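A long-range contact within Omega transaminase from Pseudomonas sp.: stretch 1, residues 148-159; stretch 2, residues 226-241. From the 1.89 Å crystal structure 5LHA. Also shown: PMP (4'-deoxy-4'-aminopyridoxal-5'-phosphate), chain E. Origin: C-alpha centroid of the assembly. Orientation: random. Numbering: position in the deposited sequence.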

# COMPACT_ATOMS: atom_id res chain seq x y z
N THR A 148 4.50 -6.05 11.04
CA THR A 148 4.50 -4.77 10.33
C THR A 148 3.29 -3.86 10.62
O THR A 148 3.39 -2.64 10.50
CB THR A 148 4.60 -5.07 8.83
OG1 THR A 148 4.82 -3.87 8.08
CG2 THR A 148 3.36 -5.76 8.34
N ARG A 149 2.16 -4.44 11.00
CA ARG A 149 0.93 -3.69 11.15
C ARG A 149 0.90 -2.93 12.48
O ARG A 149 1.56 -3.30 13.46
CB ARG A 149 -0.26 -4.63 11.03
CG ARG A 149 -0.39 -5.26 9.65
CD ARG A 149 -1.43 -6.35 9.72
NE ARG A 149 -1.67 -6.99 8.43
CZ ARG A 149 -2.28 -8.17 8.28
NH1 ARG A 149 -2.66 -8.86 9.35
NH2 ARG A 149 -2.46 -8.67 7.07
N PHE A 150 0.08 -1.88 12.52
CA PHE A 150 -0.07 -1.03 13.69
C PHE A 150 -1.54 -0.94 14.08
O PHE A 150 -2.41 -0.86 13.21
CB PHE A 150 0.47 0.40 13.45
CG PHE A 150 1.95 0.48 13.10
CD1 PHE A 150 2.91 0.00 13.98
CD2 PHE A 150 2.37 1.08 11.93
CE1 PHE A 150 4.27 0.10 13.66
CE2 PHE A 150 3.72 1.18 11.62
CZ PHE A 150 4.67 0.69 12.49
N LEU A 151 -1.82 -0.95 15.38
CA LEU A 151 -3.17 -0.72 15.89
C LEU A 151 -3.24 0.64 16.58
O LEU A 151 -2.28 1.07 17.23
CB LEU A 151 -3.58 -1.81 16.88
CG LEU A 151 -3.54 -3.28 16.44
CD1 LEU A 151 -3.93 -4.24 17.57
CD2 LEU A 151 -4.41 -3.53 15.22
N SER A 152 -4.39 1.29 16.48
CA SER A 152 -4.64 2.52 17.22
C SER A 152 -6.14 2.63 17.47
O SER A 152 -6.92 1.78 17.02
CB SER A 152 -4.07 3.76 16.50
OG SER A 152 -4.73 4.06 15.28
N LEU A 153 -6.52 3.67 18.20
CA LEU A 153 -7.86 3.85 18.71
C LEU A 153 -8.58 4.96 17.97
O LEU A 153 -7.96 5.92 17.50
CB LEU A 153 -7.84 4.18 20.21
CG LEU A 153 -7.07 3.22 21.13
CD1 LEU A 153 -7.12 3.70 22.58
CD2 LEU A 153 -7.65 1.83 21.01
N ARG A 154 -9.90 4.83 17.88
CA ARG A 154 -10.72 5.91 17.36
C ARG A 154 -10.51 7.17 18.18
O ARG A 154 -10.26 7.10 19.39
CB ARG A 154 -12.19 5.51 17.38
CG ARG A 154 -12.63 4.74 16.15
CD ARG A 154 -14.09 4.34 16.24
NE ARG A 154 -14.72 4.31 14.93
CZ ARG A 154 -14.78 3.23 14.16
NH1 ARG A 154 -14.23 2.09 14.56
NH2 ARG A 154 -15.38 3.30 12.98
N ASN A 155 -10.58 8.31 17.51
CA ASN A 155 -10.38 9.63 18.12
C ASN A 155 -8.96 9.81 18.63
O ASN A 155 -8.66 10.81 19.29
CB ASN A 155 -11.42 9.89 19.21
CG ASN A 155 -12.79 10.21 18.64
OD1 ASN A 155 -13.39 9.41 17.93
ND2 ASN A 155 -13.29 11.40 18.95
N GLY A 156 -8.08 8.85 18.37
CA GLY A 156 -6.70 9.00 18.75
C GLY A 156 -6.00 9.99 17.83
O GLY A 156 -6.30 10.07 16.63
N TYR A 157 -5.10 10.78 18.39
CA TYR A 157 -4.35 11.75 17.61
C TYR A 157 -2.87 11.60 17.90
O TYR A 157 -2.45 11.67 19.05
CB TYR A 157 -4.83 13.18 17.90
CG TYR A 157 -4.04 14.19 17.13
CD1 TYR A 157 -4.22 14.36 15.76
CD2 TYR A 157 -3.15 15.02 17.78
CE1 TYR A 157 -3.49 15.30 15.06
CE2 TYR A 157 -2.43 15.96 17.09
CZ TYR A 157 -2.60 16.10 15.74
OH TYR A 157 -1.86 17.04 15.07
N HIS A 158 -2.08 11.46 16.83
CA HIS A 158 -0.66 11.14 16.95
C HIS A 158 0.18 11.98 16.00
O HIS A 158 1.24 11.54 15.55
CB HIS A 158 -0.44 9.65 16.70
CG HIS A 158 -1.34 8.76 17.50
ND1 HIS A 158 -1.21 8.59 18.86
CD2 HIS A 158 -2.43 8.04 17.14
CE1 HIS A 158 -2.16 7.79 19.30
NE2 HIS A 158 -2.91 7.44 18.27
N GLY A 159 -0.25 13.20 15.70
CA GLY A 159 0.51 14.09 14.84
C GLY A 159 0.17 13.96 13.37
O GLY A 159 -0.74 13.23 12.96
N1 PMP E . 0.33 13.12 19.72
C2 PMP E . -0.40 13.81 20.68
C2A PMP E . -1.18 13.09 21.74
C3 PMP E . -0.70 15.14 20.43
O3 PMP E . -1.69 15.77 21.13
C4 PMP E . 0.01 15.84 19.45
C4A PMP E . -0.27 17.31 19.23
N4A PMP E . -1.41 17.73 20.02
C5 PMP E . 0.95 15.17 18.67
C6 PMP E . 1.10 13.79 18.82
C5A PMP E . 1.80 15.96 17.67
O4P PMP E . 2.57 16.94 18.34
P PMP E . 3.32 18.14 17.55
O1P PMP E . 2.28 19.23 17.32
O2P PMP E . 4.42 18.68 18.44
O3P PMP E . 3.88 17.70 16.21
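Stretch 2 (226-241) AALIAEPVQGAGGVIV

Stretch 2 lies on stretch 1 as a parallel strand partner that, once the two strands end, turns into a loop whose polar side chains grip the backbone of the turn and loop following strand 149-153. Strand 226-230 runs alongside strand 149-153 with an angle of 16° between their N-to-C directions (signed crossing angle -16°) and a closest approach of 4.7 Å between axes.

The register is set by two parallel bridges, Phe-150 with Ala-227 (CA to CA 5.2 Å) and Leu-151 with Leu-228 (CA to CA 4.5 Å). The hydrogen bonds from Leu-151 N to Ala-227 O and from Ile-229 N to Leu-151 O, both 2.9 Å, follow the parallel pattern; at the start it is irregular, because Arg-149 O accepts from Ala-226 N at 2.6 Å as well as, weakly, from Ala-227 N at 3.5 Å, with Ala-226 at phi/psi -85/-48. The carbonyls of Ala-227 and Leu-151 also receive CA-H...O contacts, from Phe-150 CA to Ala-227 O at 3.3 Å and from Leu-228 CA to Leu-151 O at 3.4 Å.

Side chains pair by sheet face. Phe-150 and Ala-227 share one face, where a large ring meets a small methyl: Phe-150 CD1 lies 4.2 Å from Ala-227 CB. The same ring also reaches Ala-226, whose CA-to-CB bond points toward stretch 1, with Phe-150 CE1 3.8 Å from Ala-226 CB. On the other face Leu-151 CB packs 4.1 Å from Leu-228 CG. Farther along, Leu-153 CD1 sits 3.7 Å from Ala-230 CB, here a large side chain against alanine, as with Phe-150.

Beyond the strands the rule changes from backbone pairing to side chains reading backbone. A type II turn from Leu-153 to Gly-156 bends stretch 1, with Asn-155 at phi/psi 65/6, and Gln-234 NE2 donates to Arg-154 O within it at 2.9 Å. Glu-231, on an extended backbone (phi/psi -88/134), accepts from Tyr-157 N through OE2 at 2.8 Å, while its OE1 takes the amide of Gly-235, 3.0 Å from Gly-235 N. One carboxylate thus ties the loop of stretch 2 to itself and to stretch 1.

Asn-155 answers in the other direction, its ND2 donating to Gly-237 O at 3.1 Å. Here glycine matters for closeness: Gly-237 CA makes a CA-H...O contact with Asn-155 O at 3.3 Å, and a CB on Gly-237 would fall 2.0 Å from that same Asn-155 O. Asn-155 CB also rests 3.9 Å from Ile-240 CD1, and Tyr-157 CD2 lies 4.0 Å from Ala-236 CB.

The CA-to-CB bond of His-158 points sideways, but its ring comes nearer to stretch 2. Ile-229 CD1 sits over one face of its ring, 3.7 Å from His-158 ND1, and Ile-229 CG1 makes a CH-pi contact 4.0 Å from the ring centroid. The cofactor borders both stretches, with Tyr-157 O 3.2 Å from PMP N1 and Glu-231 OE1 3.5 Å from PMP C2A, so the loop contact also forms part of the cofactor's surroundings. Together the two stretches bury 904 Å², counting both sides.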

# COMPACT_ATOMS: atom_id res chain seq x y z
N ALA A 226 3.09 -5.08 14.64
CA ALA A 226 4.30 -4.52 15.25
C ALA A 226 4.00 -3.84 16.58
O ALA A 226 4.70 -4.09 17.58
CB ALA A 226 4.97 -3.54 14.29
N ALA A 227 2.98 -2.98 16.63
CA ALA A 227 2.75 -2.22 17.85
C ALA A 227 1.31 -1.73 17.90
O ALA A 227 0.61 -1.66 16.89
CB ALA A 227 3.73 -1.05 17.96
N LEU A 228 0.88 -1.43 19.13
CA LEU A 228 -0.35 -0.71 19.41
C LEU A 228 0.01 0.63 20.04
O LEU A 228 0.79 0.67 21.00
CB LEU A 228 -1.25 -1.52 20.36
CG LEU A 228 -2.64 -1.03 20.77
CD1 LEU A 228 -3.52 -2.23 21.10
CD2 LEU A 228 -2.60 -0.09 21.95
N ILE A 229 -0.58 1.71 19.54
CA ILE A 229 -0.31 3.05 20.04
C ILE A 229 -1.58 3.65 20.60
O ILE A 229 -2.66 3.55 19.99
CB ILE A 229 0.30 3.94 18.94
CG1 ILE A 229 0.63 5.33 19.49
CG2 ILE A 229 -0.58 3.98 17.69
CD1 ILE A 229 1.51 6.15 18.58
N ALA A 230 -1.47 4.28 21.77
CA ALA A 230 -2.64 4.83 22.43
C ALA A 230 -2.21 5.93 23.39
O ALA A 230 -1.14 5.87 23.99
CB ALA A 230 -3.42 3.73 23.17
N GLU A 231 -3.08 6.94 23.51
CA GLU A 231 -2.87 8.01 24.47
C GLU A 231 -3.49 7.62 25.81
O GLU A 231 -4.63 7.14 25.83
CB GLU A 231 -3.52 9.31 24.00
CG GLU A 231 -3.11 9.79 22.63
CD GLU A 231 -4.17 10.68 22.01
OE1 GLU A 231 -4.33 11.84 22.44
OE2 GLU A 231 -4.90 10.20 21.12
N PRO A 232 -2.80 7.79 26.93
CA PRO A 232 -3.42 7.43 28.21
C PRO A 232 -4.67 8.24 28.51
O PRO A 232 -5.62 7.70 29.09
CB PRO A 232 -2.30 7.68 29.22
CG PRO A 232 -1.04 7.53 28.43
CD PRO A 232 -1.35 8.04 27.06
N VAL A 233 -4.72 9.51 28.11
CA VAL A 233 -5.97 10.26 28.00
C VAL A 233 -5.97 10.87 26.60
O VAL A 233 -5.04 11.60 26.24
CB VAL A 233 -6.09 11.36 29.07
CG1 VAL A 233 -7.41 12.10 28.93
CG2 VAL A 233 -5.97 10.77 30.46
N GLN A 234 -7.02 10.59 25.83
CA GLN A 234 -7.06 11.08 24.46
C GLN A 234 -7.35 12.57 24.47
O GLN A 234 -8.42 12.98 24.92
CB GLN A 234 -8.11 10.32 23.65
CG GLN A 234 -7.77 8.88 23.48
CD GLN A 234 -8.74 8.17 22.58
OE1 GLN A 234 -9.90 8.00 22.93
NE2 GLN A 234 -8.27 7.76 21.41
N GLY A 235 -6.42 13.36 23.97
CA GLY A 235 -6.51 14.79 24.09
C GLY A 235 -7.34 15.44 23.01
O GLY A 235 -8.51 15.78 23.22
N ALA A 236 -6.72 15.63 21.84
CA ALA A 236 -7.36 16.36 20.76
C ALA A 236 -8.64 15.68 20.30
O ALA A 236 -9.49 16.35 19.71
CB ALA A 236 -6.40 16.52 19.58
N GLY A 237 -8.79 14.38 20.56
CA GLY A 237 -10.03 13.69 20.24
C GLY A 237 -11.20 14.03 21.14
O GLY A 237 -12.33 13.63 20.83
N GLY A 238 -10.96 14.77 22.22
CA GLY A 238 -12.02 15.28 23.07
C GLY A 238 -11.90 15.04 24.57
O GLY A 238 -12.90 15.09 25.28
N VAL A 239 -10.67 14.87 25.07
CA VAL A 239 -10.39 14.55 26.47
C VAL A 239 -11.21 13.33 26.87
O VAL A 239 -12.06 13.40 27.76
CB VAL A 239 -10.66 15.75 27.40
CG1 VAL A 239 -10.15 15.45 28.81
CG2 VAL A 239 -9.99 17.00 26.85
N ILE A 240 -10.92 12.19 26.25
CA ILE A 240 -11.59 10.94 26.59
C ILE A 240 -10.74 10.24 27.63
O ILE A 240 -9.61 9.84 27.36
CB ILE A 240 -11.80 10.07 25.35
CG1 ILE A 240 -12.67 10.82 24.34
CG2 ILE A 240 -12.43 8.74 25.74
CD1 ILE A 240 -12.47 10.39 22.90
N VAL A 241 -11.27 10.14 28.84
CA VAL A 241 -10.59 9.47 29.95
C VAL A 241 -11.04 8.01 29.94
O VAL A 241 -12.23 7.74 30.18
CB VAL A 241 -10.91 10.13 31.29
CG1 VAL A 241 -10.07 9.51 32.41
CG2 VAL A 241 -10.69 11.64 31.23